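Local atomic coordinates of 5-Carboxyvanillate Decarboxylase (Novosphingobium aromaticivorans, PDB entry 4QRN), a protein that probably catalyses the metal-dependent decarboxylation of 5-carboxyvanillate, binding manganese and the nitro analogue 4-hydroxy-3-methoxy-5-nitrobenzoic acid in its active site. Residues Q25-Q33 and D98-K106; Q323-Y333 and K361-F371. All blocks are in the same frame, centred on the assembly; numbering follows the deposited sequence. Where two conformers were deposited one is given.

Contact 1: Q25-Q33 and D98-K106; sequences QDLKTGGEQ and DMDATGIDK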
loop_
_atom_site.group_PDB
_atom_site.type_symbol
_atom_site.label_atom_id
_atom_site.label_comp_id
_atom_site.label_asym_id
_atom_site.label_seq_id
_atom_site.Cartn_x
_atom_site.Cartn_y
_atom_site.Cartn_z
ATOM N N GLN A 25 -26.251 23.025 6.901
ATOM C CA GLN A 25 -24.854 23.063 7.284
ATOM C C GLN A 25 -24.709 22.659 8.744
ATOM O O GLN A 25 -23.598 22.394 9.194
ATOM C CB GLN A 25 -24.273 24.466 7.068
ATOM C CG GLN A 25 -24.212 24.858 5.596
ATOM C CD GLN A 25 -23.379 23.891 4.786
ATOM O OE1 GLN A 25 -22.166 23.801 4.962
ATOM N NE2 GLN A 25 -24.027 23.156 3.895
ATOM N N ASP A 26 -25.810 22.634 9.492
ATOM C CA ASP A 26 -25.733 22.278 10.908
ATOM C C ASP A 26 -25.134 20.884 11.097
ATOM O O ASP A 26 -25.503 19.922 10.418
ATOM C CB ASP A 26 -27.117 22.281 11.550
ATOM C CG ASP A 26 -27.785 23.648 11.553
ATOM O OD1 ASP A 26 -27.115 24.677 11.293
ATOM O OD2 ASP A 26 -29.009 23.681 11.832
ATOM N N LEU A 27 -24.216 20.771 12.031
ATOM C CA LEU A 27 -23.719 19.471 12.456
ATOM C C LEU A 27 -23.880 19.496 13.956
ATOM O O LEU A 27 -23.156 20.225 14.646
ATOM C CB LEU A 27 -22.255 19.332 12.077
ATOM C CG LEU A 27 -21.987 19.050 10.602
ATOM C CD1 LEU A 27 -20.511 19.175 10.330
ATOM C CD2 LEU A 27 -22.461 17.649 10.235
ATOM N N LYS A 28 -24.845 18.724 14.454
ATOM C CA LYS A 28 -25.266 18.874 15.838
ATOM C C LYS A 28 -24.831 17.686 16.656
ATOM O O LYS A 28 -24.961 16.538 16.217
ATOM C CB LYS A 28 -26.791 18.976 15.916
ATOM C CG LYS A 28 -27.405 20.054 15.042
ATOM C CD LYS A 28 -28.917 20.042 15.182
ATOM C CE LYS A 28 -29.573 21.051 14.273
ATOM N NZ LYS A 28 -31.055 21.014 14.421
ATOM N N THR A 29 -24.349 17.943 17.856
ATOM C CA THR A 29 -24.257 16.894 18.865
ATOM C C THR A 29 -25.642 16.466 19.328
ATOM O O THR A 29 -26.626 17.167 19.105
ATOM C CB THR A 29 -23.409 17.357 20.050
ATOM O OG1 THR A 29 -24.007 18.534 20.595
ATOM C CG2 THR A 29 -21.963 17.672 19.586
ATOM N N GLY A 30 -25.707 15.295 19.954
ATOM C CA GLY A 30 -26.920 14.852 20.616
ATOM C C GLY A 30 -27.637 13.696 19.959
ATOM O O GLY A 30 -28.606 13.196 20.528
ATOM N N GLY A 31 -27.222 13.265 18.771
ATOM C CA GLY A 31 -27.755 12.042 18.204
ATOM C C GLY A 31 -29.065 12.154 17.449
ATOM O O GLY A 31 -29.657 11.123 17.120
ATOM N N GLU A 32 -29.509 13.362 17.114
ATOM C CA GLU A 32 -30.804 13.497 16.437
ATOM C C GLU A 32 -30.854 12.932 15.016
ATOM O O GLU A 32 -31.934 12.679 14.501
ATOM C CB GLU A 32 -31.272 14.948 16.477
ATOM C CG GLU A 32 -31.532 15.392 17.909
ATOM C CD GLU A 32 -31.791 16.872 18.047
ATOM O OE1 GLU A 32 -32.909 17.228 18.474
ATOM O OE2 GLU A 32 -30.878 17.676 17.751
ATOM N N GLN A 33 -29.714 12.706 14.386
ATOM C CA GLN A 33 -29.725 12.049 13.077
ATOM C C GLN A 33 -30.054 10.557 13.213
ATOM O O GLN A 33 -30.286 9.894 12.210
ATOM C CB GLN A 33 -28.467 12.306 12.258
ATOM C CG GLN A 33 -27.225 12.034 12.960
ATOM C CD GLN A 33 -26.940 13.013 14.057
ATOM O OE1 GLN A 33 -27.448 14.119 14.110
ATOM N NE2 GLN A 33 -26.211 12.579 14.977
ATOM N N ASP A 98 -14.540 22.582 18.997
ATOM C CA ASP A 98 -14.299 22.059 17.663
ATOM C C ASP A 98 -15.143 20.803 17.406
ATOM O O ASP A 98 -15.632 20.595 16.286
ATOM C CB ASP A 98 -12.804 21.737 17.459
ATOM C CG ASP A 98 -11.953 22.979 17.159
ATOM O OD1 ASP A 98 -12.498 24.097 17.014
ATOM O OD2 ASP A 98 -10.716 22.822 17.048
ATOM N N MET A 99 -15.275 19.950 18.412
ATOM C CA MET A 99 -16.147 18.796 18.305
ATOM C C MET A 99 -17.597 19.233 18.142
ATOM O O MET A 99 -18.321 18.729 17.271
ATOM C CB MET A 99 -15.998 17.904 19.529
ATOM C CG MET A 99 -14.640 17.190 19.577
ATOM S SD MET A 99 -14.239 16.437 21.157
ATOM C CE MET A 99 -15.539 15.210 21.305
ATOM N N ASP A 100 -18.042 20.174 18.979
ATOM C CA ASP A 100 -19.412 20.642 18.913
ATOM C C ASP A 100 -19.711 21.183 17.505
ATOM O O ASP A 100 -20.802 20.977 16.961
ATOM C CB ASP A 100 -19.650 21.730 19.954
ATOM C CG ASP A 100 -19.703 21.199 21.389
ATOM O OD1 ASP A 100 -19.869 19.977 21.601
ATOM O OD2 ASP A 100 -19.635 22.043 22.319
ATOM N N ALA A 101 -18.764 21.902 16.914
ATOM C CA ALA A 101 -18.968 22.524 15.606
ATOM C C ALA A 101 -19.073 21.519 14.468
ATOM O O ALA A 101 -19.505 21.878 13.370
ATOM C CB ALA A 101 -17.855 23.523 15.322
ATOM N N THR A 102 -18.635 20.283 14.705
ATOM C CA THR A 102 -18.738 19.248 13.681
ATOM C C THR A 102 -19.623 18.077 14.116
ATOM O O THR A 102 -19.617 17.014 13.504
ATOM C CB THR A 102 -17.346 18.762 13.245
ATOM O OG1 THR A 102 -16.549 18.405 14.395
ATOM C CG2 THR A 102 -16.660 19.815 12.404
ATOM N N GLY A 103 -20.408 18.290 15.170
ATOM C CA GLY A 103 -21.345 17.272 15.593
ATOM C C GLY A 103 -20.722 16.003 16.157
ATOM O O GLY A 103 -21.371 14.956 16.142
ATOM N N ILE A 104 -19.480 16.092 16.634
ATOM C CA ILE A 104 -18.801 14.933 17.176
ATOM C C ILE A 104 -19.142 14.786 18.656
ATOM O O ILE A 104 -18.806 15.636 19.484
ATOM C CB ILE A 104 -17.276 14.999 16.949
ATOM C CG1 ILE A 104 -16.953 15.122 15.451
ATOM C CG2 ILE A 104 -16.604 13.789 17.594
ATOM C CD1 ILE A 104 -17.596 14.068 14.556
ATOM N N ASP A 105 -19.855 13.712 18.982
ATOM C CA ASP A 105 -20.306 13.473 20.356
ATOM C C ASP A 105 -19.195 12.991 21.269
ATOM O O ASP A 105 -19.118 13.425 22.420
ATOM C CB ASP A 105 -21.472 12.485 20.328
ATOM C CG ASP A 105 -22.667 13.072 19.634
ATOM O OD1 ASP A 105 -23.279 13.992 20.233
ATOM O OD2 ASP A 105 -22.980 12.659 18.490
ATOM N N LYS A 106 -18.362 12.070 20.791
ATOM C CA LYS A 106 -17.283 11.530 21.604
ATOM C C LYS A 106 -16.063 11.360 20.740
ATOM O O LYS A 106 -16.177 11.071 19.538
ATOM C CB LYS A 106 -17.666 10.176 22.205
ATOM C CG LYS A 106 -18.931 10.224 23.061
ATOM C CD LYS A 106 -19.153 8.922 23.810
ATOM C CE LYS A 106 -20.429 8.998 24.645
ATOM N NZ LYS A 106 -20.607 7.799 25.500
HETATM O O HOH W 1 -24.995 13.846 17.099
HETATM O O HOH W 2 -23.419 20.842 18.039
HETATM O O HOH W 3 -22.372 19.217 22.643
#

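Contact 2: Q323-Y333 and K361-F371; sequences QQVMGEDRVMY and KFFQTNAEKWF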
loop_
_atom_site.group_PDB
_atom_site.type_symbol
_atom_site.label_atom_id
_atom_site.label_comp_id
_atom_site.label_asym_id
_atom_site.label_seq_id
_atom_site.Cartn_x
_atom_site.Cartn_y
_atom_site.Cartn_z
ATOM N N GLN A 323 -16.423 -2.513 4.279
ATOM C CA GLN A 323 -17.540 -3.123 4.997
ATOM C C GLN A 323 -17.880 -4.488 4.404
ATOM O O GLN A 323 -18.212 -5.427 5.125
ATOM C CB GLN A 323 -18.793 -2.237 4.947
ATOM C CG GLN A 323 -18.682 -1.012 5.839
ATOM C CD GLN A 323 -19.843 -0.046 5.610
ATOM O OE1 GLN A 323 -20.298 0.123 4.480
ATOM N NE2 GLN A 323 -20.331 0.587 6.685
ATOM N N GLN A 324 -17.822 -4.609 3.083
ATOM C CA GLN A 324 -18.092 -5.890 2.455
ATOM C C GLN A 324 -17.014 -6.925 2.811
ATOM O O GLN A 324 -17.341 -8.085 3.094
ATOM C CB GLN A 324 -18.215 -5.708 0.948
ATOM C CG GLN A 324 -18.652 -6.985 0.217
ATOM C CD GLN A 324 -18.461 -6.924 -1.289
ATOM O OE1 GLN A 324 -18.668 -5.885 -1.915
ATOM N NE2 GLN A 324 -18.066 -8.051 -1.879
ATOM N N VAL A 325 -15.743 -6.533 2.791
ATOM C CA VAL A 325 -14.655 -7.484 3.048
ATOM C C VAL A 325 -14.601 -7.908 4.517
ATOM O O VAL A 325 -14.436 -9.082 4.836
ATOM C CB VAL A 325 -13.293 -6.842 2.659
ATOM C CG1 VAL A 325 -12.120 -7.704 3.141
ATOM C CG2 VAL A 325 -13.223 -6.641 1.152
ATOM N N MET A 326 -14.722 -6.930 5.410
ATOM C CA MET A 326 -14.514 -7.158 6.846
ATOM C C MET A 326 -15.807 -7.551 7.552
ATOM O O MET A 326 -15.752 -8.150 8.626
ATOM C CB MET A 326 -14.060 -5.868 7.553
ATOM C CG MET A 326 -12.933 -5.065 7.000
ATOM S SD MET A 326 -11.346 -5.551 7.549
ATOM C CE MET A 326 -11.482 -5.706 9.328
ATOM N N GLY A 327 -16.946 -7.124 7.001
ATOM C CA GLY A 327 -18.215 -7.121 7.711
ATOM C C GLY A 327 -18.542 -5.722 8.218
ATOM O O GLY A 327 -17.678 -5.010 8.756
ATOM N N GLU A 328 -19.810 -5.336 8.098
ATOM C CA GLU A 328 -20.198 -3.991 8.515
ATOM C C GLU A 328 -20.077 -3.754 10.018
ATOM O O GLU A 328 -20.056 -2.599 10.434
ATOM C CB GLU A 328 -21.597 -3.655 8.045
ATOM C CG GLU A 328 -22.655 -4.449 8.734
ATOM C CD GLU A 328 -24.055 -3.991 8.385
ATOM O OE1 GLU A 328 -24.224 -3.279 7.373
ATOM O OE2 GLU A 328 -25.002 -4.331 9.123
ATOM N N ASP A 329 -19.962 -4.805 10.821
ATOM C CA ASP A 329 -19.755 -4.637 12.251
ATOM C C ASP A 329 -18.320 -4.280 12.603
ATOM O O ASP A 329 -18.049 -4.028 13.775
ATOM C CB ASP A 329 -20.089 -5.926 13.028
ATOM C CG ASP A 329 -21.540 -6.293 13.027
ATOM O OD1 ASP A 329 -22.376 -5.523 12.533
ATOM O OD2 ASP A 329 -21.833 -7.380 13.578
ATOM N N ARG A 330 -17.405 -4.298 11.626
ATOM C CA ARG A 330 -15.976 -4.230 11.923
ATOM C C ARG A 330 -15.323 -2.976 11.354
ATOM O O ARG A 330 -14.095 -2.882 11.341
ATOM C CB ARG A 330 -15.266 -5.496 11.440
ATOM C CG ARG A 330 -15.836 -6.750 12.078
ATOM C CD ARG A 330 -14.970 -7.977 11.800
ATOM N NE ARG A 330 -13.718 -7.977 12.555
ATOM C CZ ARG A 330 -13.596 -8.358 13.822
ATOM N NH1 ARG A 330 -14.658 -8.778 14.502
ATOM N NH2 ARG A 330 -12.421 -8.326 14.412
ATOM N N VAL A 331 -16.137 -2.007 10.925
ATOM C CA VAL A 331 -15.666 -0.765 10.312
ATOM C C VAL A 331 -16.306 0.403 11.061
ATOM O O VAL A 331 -17.537 0.468 11.183
ATOM C CB VAL A 331 -16.022 -0.717 8.809
ATOM C CG1 VAL A 331 -15.553 0.585 8.180
ATOM C CG2 VAL A 331 -15.456 -1.938 8.095
ATOM N N MET A 332 -15.470 1.330 11.534
ATOM C CA MET A 332 -15.879 2.433 12.404
ATOM C C MET A 332 -15.473 3.771 11.821
ATOM O O MET A 332 -14.435 3.903 11.165
ATOM C CB MET A 332 -15.170 2.270 13.774
ATOM C CG MET A 332 -15.686 1.083 14.559
ATOM S SD MET A 332 -14.712 0.739 16.038
ATOM C CE MET A 332 -13.278 -0.071 15.315
ATOM N N TYR A 333 -16.261 4.782 12.147
ATOM C CA TYR A 333 -15.943 6.152 11.825
ATOM C C TYR A 333 -14.785 6.678 12.676
ATOM O O TYR A 333 -14.716 6.431 13.883
ATOM C CB TYR A 333 -17.182 7.027 12.069
ATOM C CG TYR A 333 -16.895 8.510 11.905
ATOM C CD1 TYR A 333 -16.649 9.055 10.645
ATOM C CD2 TYR A 333 -16.819 9.352 13.002
ATOM C CE1 TYR A 333 -16.334 10.399 10.499
ATOM C CE2 TYR A 333 -16.500 10.682 12.866
ATOM C CZ TYR A 333 -16.243 11.209 11.615
ATOM O OH TYR A 333 -15.923 12.547 11.532
ATOM N N LYS A 361 -24.250 1.676 13.029
ATOM C CA LYS A 361 -23.102 0.839 13.399
ATOM C C LYS A 361 -21.787 1.584 13.128
ATOM O O LYS A 361 -20.899 1.619 13.975
ATOM C CB LYS A 361 -23.111 -0.469 12.613
ATOM C CG LYS A 361 -24.239 -1.409 13.013
ATOM C CD LYS A 361 -24.152 -2.690 12.173
ATOM C CE LYS A 361 -25.223 -3.693 12.549
ATOM N NZ LYS A 361 -24.987 -4.995 11.834
ATOM N N PHE A 362 -21.675 2.142 11.916
ATOM C CA PHE A 362 -20.472 2.842 11.478
ATOM C C PHE A 362 -20.118 4.006 12.407
ATOM O O PHE A 362 -18.969 4.142 12.827
ATOM C CB PHE A 362 -20.702 3.307 10.032
ATOM C CG PHE A 362 -19.600 4.176 9.483
ATOM C CD1 PHE A 362 -18.342 3.645 9.194
ATOM C CD2 PHE A 362 -19.809 5.524 9.232
ATOM C CE1 PHE A 362 -17.326 4.451 8.680
ATOM C CE2 PHE A 362 -18.790 6.330 8.713
ATOM C CZ PHE A 362 -17.565 5.780 8.433
ATOM N N PHE A 363 -21.089 4.851 12.736
ATOM C CA PHE A 363 -20.808 6.037 13.537
ATOM C C PHE A 363 -20.721 5.794 15.032
ATOM O O PHE A 363 -20.031 6.529 15.732
ATOM C CB PHE A 363 -21.868 7.118 13.302
ATOM C CG PHE A 363 -21.562 8.056 12.155
ATOM C CD1 PHE A 363 -20.558 9.005 12.277
ATOM C CD2 PHE A 363 -22.330 8.043 10.992
ATOM C CE1 PHE A 363 -20.336 9.954 11.272
ATOM C CE2 PHE A 363 -22.086 8.959 9.962
ATOM C CZ PHE A 363 -21.102 9.918 10.124
ATOM N N GLN A 364 -21.496 4.826 15.536
ATOM C CA GLN A 364 -21.722 4.707 16.982
ATOM C C GLN A 364 -21.531 3.307 17.528
ATOM O O GLN A 364 -20.710 3.100 18.412
ATOM C CB GLN A 364 -23.137 5.176 17.330
ATOM C CG GLN A 364 -23.426 5.045 18.828
ATOM C CD GLN A 364 -24.884 5.280 19.158
ATOM O OE1 GLN A 364 -25.611 5.992 18.458
ATOM N NE2 GLN A 364 -25.347 4.619 20.195
ATOM N N THR A 365 -22.349 2.341 17.098
ATOM C CA THR A 365 -22.452 1.137 17.913
ATOM C C THR A 365 -21.303 0.162 17.724
ATOM O O THR A 365 -21.027 -0.612 18.646
ATOM C CB THR A 365 -23.815 0.442 17.768
ATOM O OG1 THR A 365 -24.005 0.042 16.418
ATOM C CG2 THR A 365 -24.945 1.385 18.183
ATOM N N ASN A 366 -20.610 0.191 16.588
ATOM C CA ASN A 366 -19.405 -0.619 16.498
ATOM C C ASN A 366 -18.365 -0.156 17.518
ATOM O O ASN A 366 -17.827 -0.971 18.258
ATOM C CB ASN A 366 -18.830 -0.582 15.091
ATOM C CG ASN A 366 -19.695 -1.329 14.062
ATOM O OD1 ASN A 366 -20.579 -2.124 14.404
ATOM N ND2 ASN A 366 -19.414 -1.078 12.790
ATOM N N ALA A 367 -18.127 1.152 17.589
ATOM C CA ALA A 367 -17.178 1.669 18.567
ATOM C C ALA A 367 -17.630 1.324 19.985
ATOM O O ALA A 367 -16.813 0.963 20.829
ATOM C CB ALA A 367 -17.041 3.175 18.403
ATOM N N GLU A 368 -18.927 1.438 20.267
ATOM C CA GLU A 368 -19.387 1.121 21.624
ATOM C C GLU A 368 -19.071 -0.334 21.963
ATOM O O GLU A 368 -18.696 -0.628 23.102
ATOM C CB GLU A 368 -20.879 1.394 21.758
ATOM C CG GLU A 368 -21.180 2.875 21.791
ATOM C CD GLU A 368 -22.644 3.233 21.812
ATOM O OE1 GLU A 368 -23.500 2.468 21.322
ATOM O OE2 GLU A 368 -22.931 4.356 22.274
ATOM N N LYS A 369 -19.210 -1.243 20.994
ATOM C CA LYS A 369 -18.884 -2.637 21.235
ATOM C C LYS A 369 -17.375 -2.843 21.392
ATOM O O LYS A 369 -16.925 -3.403 22.408
ATOM C CB LYS A 369 -19.403 -3.512 20.091
ATOM C CG LYS A 369 -18.962 -4.970 20.238
ATOM C CD LYS A 369 -19.579 -5.888 19.221
ATOM C CE LYS A 369 -19.045 -7.297 19.410
ATOM N NZ LYS A 369 -19.691 -8.275 18.488
ATOM N N TRP A 370 -16.590 -2.434 20.396
ATOM C CA TRP A 370 -15.191 -2.842 20.377
ATOM C C TRP A 370 -14.324 -2.116 21.401
ATOM O O TRP A 370 -13.309 -2.659 21.839
ATOM C CB TRP A 370 -14.601 -2.681 18.972
ATOM C CG TRP A 370 -15.332 -3.496 17.976
ATOM C CD1 TRP A 370 -16.042 -3.022 16.896
ATOM C CD2 TRP A 370 -15.504 -4.925 17.954
ATOM N NE1 TRP A 370 -16.616 -4.055 16.209
ATOM C CE2 TRP A 370 -16.309 -5.226 16.832
ATOM C CE3 TRP A 370 -15.020 -5.988 18.737
ATOM C CZ2 TRP A 370 -16.658 -6.526 16.490
ATOM C CZ3 TRP A 370 -15.376 -7.284 18.389
ATOM C CH2 TRP A 370 -16.189 -7.536 17.273
ATOM N N PHE A 371 -14.716 -0.893 21.778
ATOM C CA PHE A 371 -14.022 -0.168 22.843
ATOM C C PHE A 371 -14.670 -0.381 24.218
ATOM O O PHE A 371 -14.178 0.126 25.213
ATOM C CB PHE A 371 -13.945 1.324 22.540
ATOM C CG PHE A 371 -13.028 1.687 21.394
ATOM C CD1 PHE A 371 -11.684 1.931 21.608
ATOM C CD2 PHE A 371 -13.548 1.834 20.118
ATOM C CE1 PHE A 371 -10.867 2.329 20.562
ATOM C CE2 PHE A 371 -12.735 2.216 19.053
ATOM C CZ PHE A 371 -11.395 2.486 19.287
HETATM O O HOH W 4 -19.897 -8.143 15.550
#

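Contact 1: Q25-Q33 and D98-K106
A single direct hydrogen bond joins Gly-30 to Asp-105, and ordered water carries most of the remaining polar traffic between 25-33 and 98-106. Gly-30 N points at Asp-105 OD1 at 2.8 Å, nearly straight (165°), and takes the syn lone pair on the side of the other carboxylate oxygen. That second oxygen, Asp-105 OD2, accepts a hydrogen bond from water 1 at 2.7 Å and another from Arg-37 N. Water 1 also donates to Lys-28 O and accepts from Gly-31 N and Gln-33 NE2, so one carboxylate and one water organise the turn from Lys-28 to Gln-33. A second water bridges Thr-29 N to Asp-100 O, and a third links Thr-29 OG1 with Asp-100 OD1, an oxygen whose salt bridge to Arg-146 is its stronger tie. With OG1 set between the backbone N and the carbonyl carbon (chi1 58°), Thr-29 turns its methyl CG2 inward, 3.7 Å from Asp-100 OD1. Toward the N terminus of the loop, Leu-27 lies against the end of helix 93-101, its CB 3.6 Å from Thr-102 C, while helix 343-350 also packs on this leucine. The helix finishes there in a Schellman motif with Gly-103 at C-prime, and Lys-28 CA passes 4.2 Å from Gly-103 CA. Asp-105, with both oxygens engaged, is probably stabilised as a carboxylate; the polar hold on the loop falls mainly on its main chain, while Leu-27 and the Thr-29 methyl supply apolar packing.

Contact 2: Q323-Y333 and K361-F371
The side chain of Asn-366 points from helix 356-370 into the loop that leads to strand 331-332, its amide group lying almost in plane with two carbonyl oxygens. Asn-366 ND2 donates to Glu-328 O and to Val-331 O, each at 2.9 Å; the first is approached on a lone pair, the second from above the carbonyl plane. Both amide hydrogens are thereby used, which fixes the rotation of the group. One turn on, the indole of Trp-370 presents its edge to the same loop, and NE1 meets Asp-329 O at 2.8 Å along a nearly straight bond (171°). Its far rim, at CH2, lies 3.4 Å from Arg-330 NH1, with guanidinium and ring planes 67° apart; that guanidinium also binds Gln-258. Lys-361, extended beyond CG, places NZ 2.8 Å from both Glu-328 OE2, met on the anti side, and Asp-329 OD1, met on its syn lone pair; Glu-328 OE1 is bonded to Thr-358 OG1. Met-332 crosses Asn-366 obliquely, CG 3.6 Å from Asn-366 CB, and with SD anti to its own CA (chi2 172°) the sulfur reaches Ala-367 and makes Met-aromatic contacts with Trp-370, at its edge, and Phe-371. Tyr-333 N donates to Phe-362 O at 2.9 Å. Tyr-333 CB sits over the face of Phe-362 in a CH-pi contact, while Phe-363 CE1 lies over the centre of the tyrosine ring. Strand 331-332 runs toward the manganese ligand Asp-336, and the C-terminal helix packed on it fits the (beta/alpha)8-type barrel of the amidohydrolase family.

How the contacts relate
From the N terminus, the chain runs through the loop 25-33, enters strand 38-44 and passes three helices before contact 1 closes the loop at the end of a fourth, 93-101. Contact 2 opens much later, at the end of helix 316-326, and closes over a shorter loop containing helix 343-350. The two loops are in series, neither nesting nor crossing. The centres of the two contacts lie about 19 Å apart, yet the contacts touch where Ile-104 CD1 packs 3.8 Å from Tyr-333 OH. Helix 343-350 further connects them, receiving side chains from both. Contact 1 ties the N-terminal loop to the junction of helix 93-101 and strand 106-111; contact 2 ties the C-terminal helix to strand 331-332 and the loop before it.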